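Local coordinates for protein histidine kinase (Methanosarcina mazei, PDB 3LIA) that probably acts as a membrane-bound sensor kinase that transfers phosphate from ATP to a protein histidine, this chain being its Cache sensor region, at residues T100-P105 with H121-D126; I183-T188 with F263-P268; G235-I240 with I250-P255. All coordinates share one frame; numbering follows the deposited sequence.

Interaction 1 (T100-P105 with H121-D126); sequences TGRFVP and HYDSSD. With SO4 (sulfate ion), chain D.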
loop_
_atom_site.group_PDB
_atom_site.type_symbol
_atom_site.label_atom_id
_atom_site.label_comp_id
_atom_site.label_asym_id
_atom_site.label_seq_id
_atom_site.Cartn_x
_atom_site.Cartn_y
_atom_site.Cartn_z
ATOM N N THR A 100 -13.433 -3.880 -24.353
ATOM C CA THR A 100 -13.451 -5.370 -24.268
ATOM C C THR A 100 -14.792 -5.949 -23.717
ATOM O O THR A 100 -15.150 -7.110 -23.951
ATOM C CB THR A 100 -12.292 -5.923 -23.400
ATOM O OG1 THR A 100 -12.578 -5.675 -22.026
ATOM C CG2 THR A 100 -10.959 -5.255 -23.766
ATOM N N GLY A 101 -15.552 -5.166 -22.956
ATOM C CA GLY A 101 -16.667 -5.784 -22.237
ATOM C C GLY A 101 -16.228 -6.677 -21.038
ATOM O O GLY A 101 -17.033 -7.227 -20.358
ATOM N N ARG A 102 -14.959 -6.799 -20.748
ATOM C CA ARG A 102 -14.620 -7.550 -19.562
ATOM C C ARG A 102 -15.218 -6.813 -18.316
ATOM O O ARG A 102 -15.429 -5.591 -18.349
ATOM C CB ARG A 102 -13.132 -7.532 -19.370
ATOM C CG ARG A 102 -12.331 -8.453 -20.312
ATOM C CD ARG A 102 -11.324 -9.013 -19.326
ATOM N NE ARG A 102 -10.110 -8.864 -19.959
ATOM C CZ ARG A 102 -8.923 -9.068 -19.466
ATOM N NH1 ARG A 102 -8.680 -9.401 -18.193
ATOM N NH2 ARG A 102 -7.963 -8.886 -20.354
ATOM N N PHE A 103 -15.412 -7.572 -17.243
ATOM C CA PHE A 103 -15.980 -6.993 -16.032
ATOM C C PHE A 103 -14.818 -6.461 -15.243
ATOM O O PHE A 103 -14.113 -7.211 -14.626
ATOM C CB PHE A 103 -16.785 -8.008 -15.260
ATOM C CG PHE A 103 -17.624 -7.412 -14.158
ATOM C CD1 PHE A 103 -18.364 -6.217 -14.373
ATOM C CD2 PHE A 103 -17.771 -8.080 -12.937
ATOM C CE1 PHE A 103 -19.206 -5.700 -13.382
ATOM C CE2 PHE A 103 -18.572 -7.513 -11.931
ATOM C CZ PHE A 103 -19.299 -6.345 -12.174
ATOM N N VAL A 104 -14.584 -5.149 -15.318
ATOM C CA VAL A 104 -13.401 -4.583 -14.692
ATOM C C VAL A 104 -13.771 -3.249 -14.003
ATOM O O VAL A 104 -13.124 -2.222 -14.243
ATOM C CB VAL A 104 -12.257 -4.310 -15.750
ATOM C CG1 VAL A 104 -11.580 -5.656 -16.265
ATOM C CG2 VAL A 104 -12.830 -3.456 -16.951
ATOM N N PRO A 105 -14.829 -3.242 -13.220
ATOM C CA PRO A 105 -15.339 -1.984 -12.633
ATOM C C PRO A 105 -14.422 -1.463 -11.522
ATOM O O PRO A 105 -14.079 -2.215 -10.574
ATOM C CB PRO A 105 -16.624 -2.384 -11.946
ATOM C CG PRO A 105 -16.490 -3.936 -11.662
ATOM C CD PRO A 105 -15.687 -4.418 -12.915
ATOM N N HIS A 121 -4.928 -1.035 -17.831
ATOM C CA HIS A 121 -3.616 -1.721 -17.697
ATOM C C HIS A 121 -3.682 -3.048 -16.964
ATOM O O HIS A 121 -2.696 -3.433 -16.364
ATOM C CB HIS A 121 -2.646 -0.861 -16.914
ATOM C CG HIS A 121 -2.382 0.445 -17.566
ATOM N ND1 HIS A 121 -2.384 1.636 -16.867
ATOM C CD2 HIS A 121 -2.198 0.761 -18.869
ATOM C CE1 HIS A 121 -2.149 2.628 -17.712
ATOM N NE2 HIS A 121 -2.033 2.124 -18.928
ATOM N N TYR A 122 -4.860 -3.672 -16.898
ATOM C CA TYR A 122 -4.933 -4.942 -16.191
ATOM C C TYR A 122 -4.114 -6.027 -16.964
ATOM O O TYR A 122 -3.737 -7.057 -16.371
ATOM C CB TYR A 122 -6.382 -5.374 -16.012
ATOM C CG TYR A 122 -7.333 -5.032 -17.218
ATOM C CD1 TYR A 122 -7.463 -5.912 -18.294
ATOM C CD2 TYR A 122 -8.068 -3.856 -17.262
ATOM C CE1 TYR A 122 -8.283 -5.647 -19.394
ATOM C CE2 TYR A 122 -8.887 -3.560 -18.379
ATOM C CZ TYR A 122 -9.017 -4.462 -19.413
ATOM O OH TYR A 122 -9.824 -4.237 -20.514
ATOM N N ASP A 123 -3.904 -5.851 -18.274
ATOM C CA ASP A 123 -3.106 -6.848 -18.994
ATOM C C ASP A 123 -1.619 -6.695 -18.717
ATOM O O ASP A 123 -0.861 -7.528 -19.155
ATOM C CB ASP A 123 -3.304 -6.837 -20.512
ATOM C CG ASP A 123 -4.661 -7.380 -20.932
ATOM O OD1 ASP A 123 -5.347 -8.104 -20.140
ATOM O OD2 ASP A 123 -5.042 -7.060 -22.086
ATOM N N SER A 124 -1.181 -5.675 -17.984
ATOM C CA SER A 124 0.262 -5.490 -17.822
ATOM C C SER A 124 0.675 -5.015 -16.445
ATOM O O SER A 124 1.814 -5.167 -16.036
ATOM C CB SER A 124 0.789 -4.533 -18.898
ATOM O OG SER A 124 0.317 -3.210 -18.668
ATOM N N SER A 125 -0.225 -4.424 -15.702
ATOM C CA SER A 125 0.185 -3.843 -14.445
ATOM C C SER A 125 0.156 -4.851 -13.262
ATOM O O SER A 125 -0.690 -5.731 -13.201
ATOM C CB SER A 125 -0.740 -2.673 -14.162
ATOM O OG SER A 125 -0.098 -1.688 -13.456
ATOM N N ASP A 126 1.056 -4.664 -12.304
ATOM C CA ASP A 126 1.262 -5.566 -11.180
ATOM C C ASP A 126 0.000 -5.833 -10.377
ATOM O O ASP A 126 -0.189 -6.924 -9.865
ATOM C CB ASP A 126 2.233 -4.886 -10.222
ATOM C CG ASP A 126 3.700 -5.173 -10.554
ATOM O OD1 ASP A 126 3.990 -5.937 -11.531
ATOM O OD2 ASP A 126 4.549 -4.647 -9.786
HETATM S S SO4 D . -1.776 -2.391 -21.429
HETATM O O1 SO4 D . -1.557 -3.205 -20.251
HETATM O O2 SO4 D . -2.979 -2.829 -22.135
HETATM O O3 SO4 D . -0.619 -2.511 -22.313
HETATM O O4 SO4 D . -1.930 -0.992 -21.021
#
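The guanidinium of Arg102 and the ring of Tyr122 meet as two steeply tilted plates, their planes 69° apart. One face of the guanidinium is taken by the ring edge, with Tyr122 CE1 poised 3.4 Å from Arg102 NH2. The arginine nitrogen in turn lies near the plane of the phenol, at its rim. A face of the same ring is covered by Val104, whose CG1 makes a CH-pi contact 4.1 Å from the Tyr122 ring centroid. At the guanidinium edge, Arg102 NH2 reaches the syn lone pair of Asp123 OD1 in a salt bridge of 2.7 Å, although the N-H to oxygen line is bent to 140°. Bends at chi2 and chi3 turn the guanidinium so that one face meets the CE1 edge of Tyr122 and NH2 points to Asp123.

These segments belong to the first module of the Cache domain, where the contact joins the loop entering strand 105-108 to the loop between strand 115-118 and helix 126-134. Tyr128 of that helix also packs on both Arg102 and Tyr122, while NH1 of the arginine donates to the carbonyl of Tyr79.

Asp98 takes the two hydroxyls, its carboxylate being hydrogen-bonded to both Tyr122 OH and Thr100 OG1. The threonine oxygen, held between backbone N and carbonyl carbon (chi1 74°), also accepts from Arg102 N at 2.9 Å, an ST turn that shapes the backbone just before the arginine. Gly101 sits inside this turn, with backbone angles that call for glycine. On the exposed flank, a sulfate, probably from the crystallisation liquor, lies beside Ser124.

Interaction 2 (I183-T188 with F263-P268); sequences IRTFDT and FVLVVP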
loop_
_atom_site.group_PDB
_atom_site.type_symbol
_atom_site.label_atom_id
_atom_site.label_comp_id
_atom_site.label_asym_id
_atom_site.label_seq_id
_atom_site.Cartn_x
_atom_site.Cartn_y
_atom_site.Cartn_z
ATOM N N ILE A 183 5.121 12.788 15.140
ATOM C CA ILE A 183 5.779 11.991 16.202
ATOM C C ILE A 183 7.112 12.638 16.637
ATOM O O ILE A 183 7.964 12.957 15.803
ATOM C CB ILE A 183 6.045 10.553 15.733
ATOM C CG1 ILE A 183 4.692 9.814 15.495
ATOM C CG2 ILE A 183 6.865 9.766 16.743
ATOM C CD1 ILE A 183 4.875 8.497 14.748
ATOM N N ARG A 184 7.295 12.850 17.933
ATOM C CA ARG A 184 8.559 13.454 18.400
ATOM C C ARG A 184 9.153 12.598 19.463
ATOM O O ARG A 184 8.444 11.980 20.224
ATOM C CB ARG A 184 8.365 14.877 18.917
ATOM C CG ARG A 184 7.648 15.781 17.932
ATOM C CD ARG A 184 8.235 15.695 16.495
ATOM N NE ARG A 184 7.630 16.700 15.619
ATOM C CZ ARG A 184 7.824 16.793 14.308
ATOM N NH1 ARG A 184 8.604 15.936 13.651
ATOM N NH2 ARG A 184 7.216 17.773 13.646
ATOM N N THR A 185 10.463 12.471 19.477
ATOM C CA THR A 185 11.060 11.759 20.571
ATOM C C THR A 185 12.375 12.421 21.061
ATOM O O THR A 185 13.103 12.994 20.277
ATOM C CB THR A 185 11.244 10.264 20.199
ATOM O OG1 THR A 185 11.607 9.526 21.374
ATOM C CG2 THR A 185 12.291 10.095 19.097
ATOM N N PHE A 186 12.683 12.327 22.353
ATOM C CA PHE A 186 13.838 13.089 22.900
ATOM C C PHE A 186 13.615 14.529 22.563
ATOM O O PHE A 186 12.480 14.989 22.663
ATOM C CB PHE A 186 15.186 12.563 22.402
ATOM C CG PHE A 186 15.451 11.170 22.860
ATOM C CD1 PHE A 186 15.995 10.931 24.117
ATOM C CD2 PHE A 186 15.045 10.076 22.091
ATOM C CE1 PHE A 186 16.184 9.614 24.590
ATOM C CE2 PHE A 186 15.227 8.755 22.549
ATOM C CZ PHE A 186 15.792 8.517 23.797
ATOM N N ASP A 187 14.639 15.272 22.158
ATOM C CA ASP A 187 14.398 16.718 21.926
ATOM C C ASP A 187 13.977 17.070 20.471
ATOM O O ASP A 187 13.041 17.850 20.236
ATOM C CB ASP A 187 15.584 17.594 22.423
ATOM C CG ASP A 187 16.225 17.052 23.699
ATOM O OD1 ASP A 187 15.539 16.918 24.740
ATOM O OD2 ASP A 187 17.430 16.724 23.670
ATOM N N THR A 188 14.655 16.489 19.505
ATOM C CA THR A 188 14.333 16.765 18.107
ATOM C C THR A 188 14.279 15.425 17.313
ATOM O O THR A 188 14.500 15.414 16.092
ATOM C CB THR A 188 15.405 17.615 17.476
ATOM O OG1 THR A 188 16.634 16.894 17.579
ATOM C CG2 THR A 188 15.537 19.010 18.214
ATOM N N PHE A 263 8.742 1.401 9.530
ATOM C CA PHE A 263 8.612 2.578 10.339
ATOM C C PHE A 263 9.991 2.929 10.902
ATOM O O PHE A 263 10.710 2.080 11.501
ATOM C CB PHE A 263 7.607 2.380 11.474
ATOM C CG PHE A 263 7.469 3.604 12.350
ATOM C CD1 PHE A 263 6.521 4.556 12.079
ATOM C CD2 PHE A 263 8.365 3.826 13.410
ATOM C CE1 PHE A 263 6.433 5.726 12.882
ATOM C CE2 PHE A 263 8.292 4.956 14.161
ATOM C CZ PHE A 263 7.299 5.879 13.940
ATOM N N VAL A 264 10.378 4.178 10.690
ATOM C CA VAL A 264 11.754 4.593 10.972
ATOM C C VAL A 264 11.764 5.729 12.015
ATOM O O VAL A 264 10.969 6.681 11.949
ATOM C CB VAL A 264 12.405 5.093 9.685
ATOM C CG1 VAL A 264 13.886 5.591 9.964
ATOM C CG2 VAL A 264 12.363 4.029 8.613
ATOM N N LEU A 265 12.637 5.634 13.005
ATOM C CA LEU A 265 12.793 6.754 13.921
ATOM C C LEU A 265 14.210 7.224 13.720
ATOM O O LEU A 265 15.127 6.411 13.711
ATOM C CB LEU A 265 12.690 6.330 15.395
ATOM C CG LEU A 265 11.372 6.160 16.131
ATOM C CD1 LEU A 265 11.666 5.486 17.495
ATOM C CD2 LEU A 265 10.584 7.450 16.251
ATOM N N VAL A 266 14.387 8.533 13.652
ATOM C CA VAL A 266 15.736 9.087 13.562
ATOM C C VAL A 266 16.017 9.876 14.860
ATOM O O VAL A 266 15.285 10.800 15.207
ATOM C CB VAL A 266 15.888 9.971 12.331
ATOM C CG1 VAL A 266 17.257 10.709 12.406
ATOM C CG2 VAL A 266 15.816 9.119 11.053
ATOM N N VAL A 267 17.056 9.478 15.600
ATOM C CA VAL A 267 17.350 10.184 16.851
ATOM C C VAL A 267 18.803 10.711 16.936
ATOM O O VAL A 267 19.728 9.993 16.716
ATOM C CB VAL A 267 17.129 9.272 18.069
ATOM C CG1 VAL A 267 17.150 10.145 19.389
ATOM C CG2 VAL A 267 15.807 8.479 17.951
ATOM N N PRO A 268 18.976 11.990 17.255
ATOM C CA PRO A 268 20.309 12.552 17.457
ATOM C C PRO A 268 20.985 11.829 18.587
ATOM O O PRO A 268 20.463 11.804 19.695
ATOM C CB PRO A 268 20.017 14.011 17.837
ATOM C CG PRO A 268 18.616 14.302 17.258
ATOM C CD PRO A 268 17.895 12.991 17.452
#
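Phe186 lays its ring obliquely against Val267, CD2 of the phenylalanine coming within 3.4 Å of CG1 of the valine. The two side chains cross at about a right angle, and the same methyl is also near Phe186 CG and CE2. Its sister methyl turns to the neighbouring residue of the loop: Val267 CG2 is 4.0 Å from Thr185 CG2. With Thr185 OG1 placed anti to its own backbone nitrogen (chi1 -169°), the methyl group is the part of the threonine presented to the strand. It also comes within 4.2 Å of Leu265 CD2.

The loop that follows helix 174-180 here runs beside strand 261-268 of the second Cache module, whose antiparallel sheet has this strand as an inner member, between strands 190-194 and 247-256. Phe263, Leu265 and Val267 furnish the side of the strand that meets the loop, and the long helix 13-49 packs on the same residues: Tyr25 meets Ile183 and Phe263, Met21 meets Thr185, and Ser18 meets Phe186.

At the beginning of both segments, Ile183 and Phe263 come from opposite directions, Ile183 CD1 lying 3.7 Å from Phe263 CZ, near the ring plane and at the edge. The ring swings out to this point because its CG stands anti to the backbone nitrogen (chi1 179°). Where the loop nears helix 269-272, just after the strand, Thr188 OG1 rests 3.3 Å from Pro268 CG in a van der Waals contact; the hydroxyl itself is hydrogen-bonded to Glu271 OE2. The other oxygen of that carboxylate accepts from the backbone nitrogen of Asp187.

Interaction 3 (G235-I240 with I250-P255); sequences GGHVEI and IMFYEP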
loop_
_atom_site.group_PDB
_atom_site.type_symbol
_atom_site.label_atom_id
_atom_site.label_comp_id
_atom_site.label_asym_id
_atom_site.label_seq_id
_atom_site.Cartn_x
_atom_site.Cartn_y
_atom_site.Cartn_z
ATOM N N GLY A 235 14.186 -5.584 10.916
ATOM C CA GLY A 235 14.343 -4.397 11.762
ATOM C C GLY A 235 15.815 -4.205 12.125
ATOM O O GLY A 235 16.638 -5.100 11.935
ATOM N N GLY A 236 16.168 -3.039 12.670
ATOM C CA GLY A 236 17.566 -2.796 12.960
ATOM C C GLY A 236 17.816 -1.324 13.260
ATOM O O GLY A 236 16.876 -0.535 13.370
ATOM N N HIS A 237 19.098 -0.974 13.410
ATOM C CA HIS A 237 19.453 0.398 13.513
ATOM C C HIS A 237 20.839 0.640 12.925
ATOM O O HIS A 237 21.687 -0.280 12.825
ATOM C CB HIS A 237 19.302 0.925 14.944
ATOM C CG HIS A 237 20.154 0.224 15.956
ATOM N ND1 HIS A 237 19.764 -0.942 16.576
ATOM C CD2 HIS A 237 21.368 0.534 16.471
ATOM C CE1 HIS A 237 20.716 -1.344 17.401
ATOM N NE2 HIS A 237 21.695 -0.459 17.363
ATOM N N VAL A 238 21.058 1.871 12.487
ATOM C CA VAL A 238 22.365 2.214 12.012
ATOM C C VAL A 238 22.744 3.533 12.607
ATOM O O VAL A 238 21.886 4.345 12.940
ATOM C CB VAL A 238 22.478 2.294 10.490
ATOM C CG1 VAL A 238 22.307 0.911 9.835
ATOM C CG2 VAL A 238 21.516 3.300 9.933
ATOM N N GLU A 239 24.049 3.753 12.721
ATOM C CA GLU A 239 24.594 5.055 13.126
ATOM C C GLU A 239 25.144 5.781 11.879
ATOM O O GLU A 239 25.938 5.250 11.113
ATOM C CB GLU A 239 25.670 4.849 14.226
ATOM C CG GLU A 239 26.207 6.158 14.784
ATOM C CD GLU A 239 27.475 5.998 15.575
ATOM O OE1 GLU A 239 28.508 5.609 14.979
ATOM O OE2 GLU A 239 27.437 6.289 16.780
ATOM N N ILE A 240 24.689 6.993 11.661
ATOM C CA ILE A 240 25.043 7.747 10.483
ATOM C C ILE A 240 25.729 9.074 10.919
ATOM O O ILE A 240 25.093 9.944 11.519
ATOM C CB ILE A 240 23.763 8.098 9.734
ATOM C CG1 ILE A 240 23.072 6.839 9.194
ATOM C CG2 ILE A 240 23.992 9.147 8.637
ATOM C CD1 ILE A 240 21.623 7.191 8.778
ATOM N N ILE A 250 21.048 8.208 15.115
ATOM C CA ILE A 250 20.788 6.793 15.019
ATOM C C ILE A 250 19.420 6.616 14.290
ATOM O O ILE A 250 18.413 7.245 14.655
ATOM C CB ILE A 250 20.726 6.113 16.387
ATOM C CG1 ILE A 250 21.928 6.537 17.284
ATOM C CG2 ILE A 250 20.669 4.573 16.208
ATOM C CD1 ILE A 250 23.287 6.146 16.634
ATOM N N MET A 251 19.415 5.784 13.259
ATOM C CA MET A 251 18.192 5.560 12.478
ATOM C C MET A 251 17.722 4.123 12.811
ATOM O O MET A 251 18.398 3.127 12.463
ATOM C CB MET A 251 18.460 5.800 10.972
ATOM C CG MET A 251 17.338 5.325 10.096
ATOM S SD MET A 251 17.773 5.219 8.331
ATOM C CE MET A 251 18.461 6.870 8.112
ATOM N N PHE A 252 16.639 4.060 13.578
ATOM C CA PHE A 252 15.974 2.810 13.954
ATOM C C PHE A 252 14.833 2.517 12.957
ATOM O O PHE A 252 13.985 3.399 12.688
ATOM C CB PHE A 252 15.327 2.992 15.308
ATOM C CG PHE A 252 16.319 3.343 16.437
ATOM C CD1 PHE A 252 16.934 2.358 17.156
ATOM C CD2 PHE A 252 16.598 4.661 16.752
ATOM C CE1 PHE A 252 17.829 2.687 18.190
ATOM C CE2 PHE A 252 17.437 4.979 17.779
ATOM C CZ PHE A 252 18.061 4.009 18.481
ATOM N N TYR A 253 14.774 1.283 12.467
ATOM C CA TYR A 253 13.708 0.886 11.507
ATOM C C TYR A 253 13.169 -0.499 11.909
ATOM O O TYR A 253 13.971 -1.405 12.281
ATOM C CB TYR A 253 14.232 0.890 10.099
ATOM C CG TYR A 253 15.542 0.163 9.950
ATOM C CD1 TYR A 253 15.570 -1.207 9.601
ATOM C CD2 TYR A 253 16.760 0.814 10.166
ATOM C CE1 TYR A 253 16.744 -1.893 9.440
ATOM C CE2 TYR A 253 17.952 0.124 10.009
ATOM C CZ TYR A 253 17.934 -1.222 9.647
ATOM O OH TYR A 253 19.104 -1.908 9.512
ATOM N N GLU A 254 11.828 -0.630 11.895
ATOM C CA GLU A 254 11.168 -1.871 12.349
ATOM C C GLU A 254 10.110 -2.233 11.321
ATOM O O GLU A 254 9.437 -1.339 10.801
ATOM C CB GLU A 254 10.513 -1.627 13.734
ATOM C CG GLU A 254 11.497 -1.729 14.953
ATOM C CD GLU A 254 12.321 -3.023 14.964
ATOM O OE1 GLU A 254 11.827 -4.067 14.508
ATOM O OE2 GLU A 254 13.495 -3.005 15.429
ATOM N N PRO A 255 10.018 -3.533 10.961
ATOM C CA PRO A 255 9.174 -3.813 9.818
ATOM C C PRO A 255 7.700 -3.681 10.127
ATOM O O PRO A 255 7.217 -4.049 11.207
ATOM C CB PRO A 255 9.450 -5.314 9.463
ATOM C CG PRO A 255 10.160 -5.882 10.705
ATOM C CD PRO A 255 10.924 -4.662 11.301
HETATM O O HOH W 1 15.055 -1.087 15.491
#
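Tyr253 lies over Gly236, the CA of the glycine facing the ring in a CH-pi contact, 4.0 Å from its centroid and 24° off the ring normal. The tyrosine CG sits between the backbone N and the carbonyl carbon (chi1 48°), which brings the ring back over the glycine. The backbones beneath are joined by two reciprocal pairs of hydrogen bonds. Gly236 N donates to Tyr253 O at 2.8 Å, and Tyr253 N returns a nearly straight bond to Gly236 O; Val238 and Met251 exchange bonds in the same way, both 2.9 Å between N and O. Between and beyond them, His237 faces Phe252 and Glu239 faces Ile250 as non-hydrogen-bonded pairs.

This is the antiparallel hairpin of strands 236-242 and 247-256 at one edge of the sheet of the second Cache module. One face carries Val238, Met251 and Tyr253, and helix 221-231 packs there; on the face of His237, Ile250 and Phe252 lies helix 13-49.

Among the side chains, His237 and Phe252 point the same way, His237 CB 3.5 Å from Phe252 CD1, their rings inclined at 36°. Ile250 turns its CD1 onto the aliphatic stem of Glu239, 3.5 Å from Glu239 CG, and the glutamate's carboxylate goes on to a salt bridge with Lys269.

The phenol is positioned by its far end, since Tyr253 OH is hydrogen-bonded to Asp229 of the covering helix. With an alanine in place of Tyr253, Asp229 would probably lose its hydroxyl partner and Gly236 the ring over it, opening a gap toward helix 221-231. Gly236 itself has backbone angles that call for glycine. At the margin, a water is hydrogen-bonded to both Gly236 O and Glu254 OE2.

Overall arrangement
The three contacts divide between the two modules of the Cache region. Interaction 1 stands alone, its centre about 43 and 40 Å from those of interactions 2 and 3 and across the centre of the chain. Interactions 2 and 3 share one sheet, for strands 261-268 and 247-256 are neighbours there, Phe252 and Ile250 pairing with Leu265 and Val267. Chemistry follows place: loop meets loop in interaction 1, buried but for Thr100 and Asp123, through charge and an aromatic; loop meets strand in interaction 2, by apolar packing in a largely buried setting; strand meets strand in interaction 3, by backbone bonding at a partly buried sheet edge. Helix 13-49 touches both interactions 2 and 3.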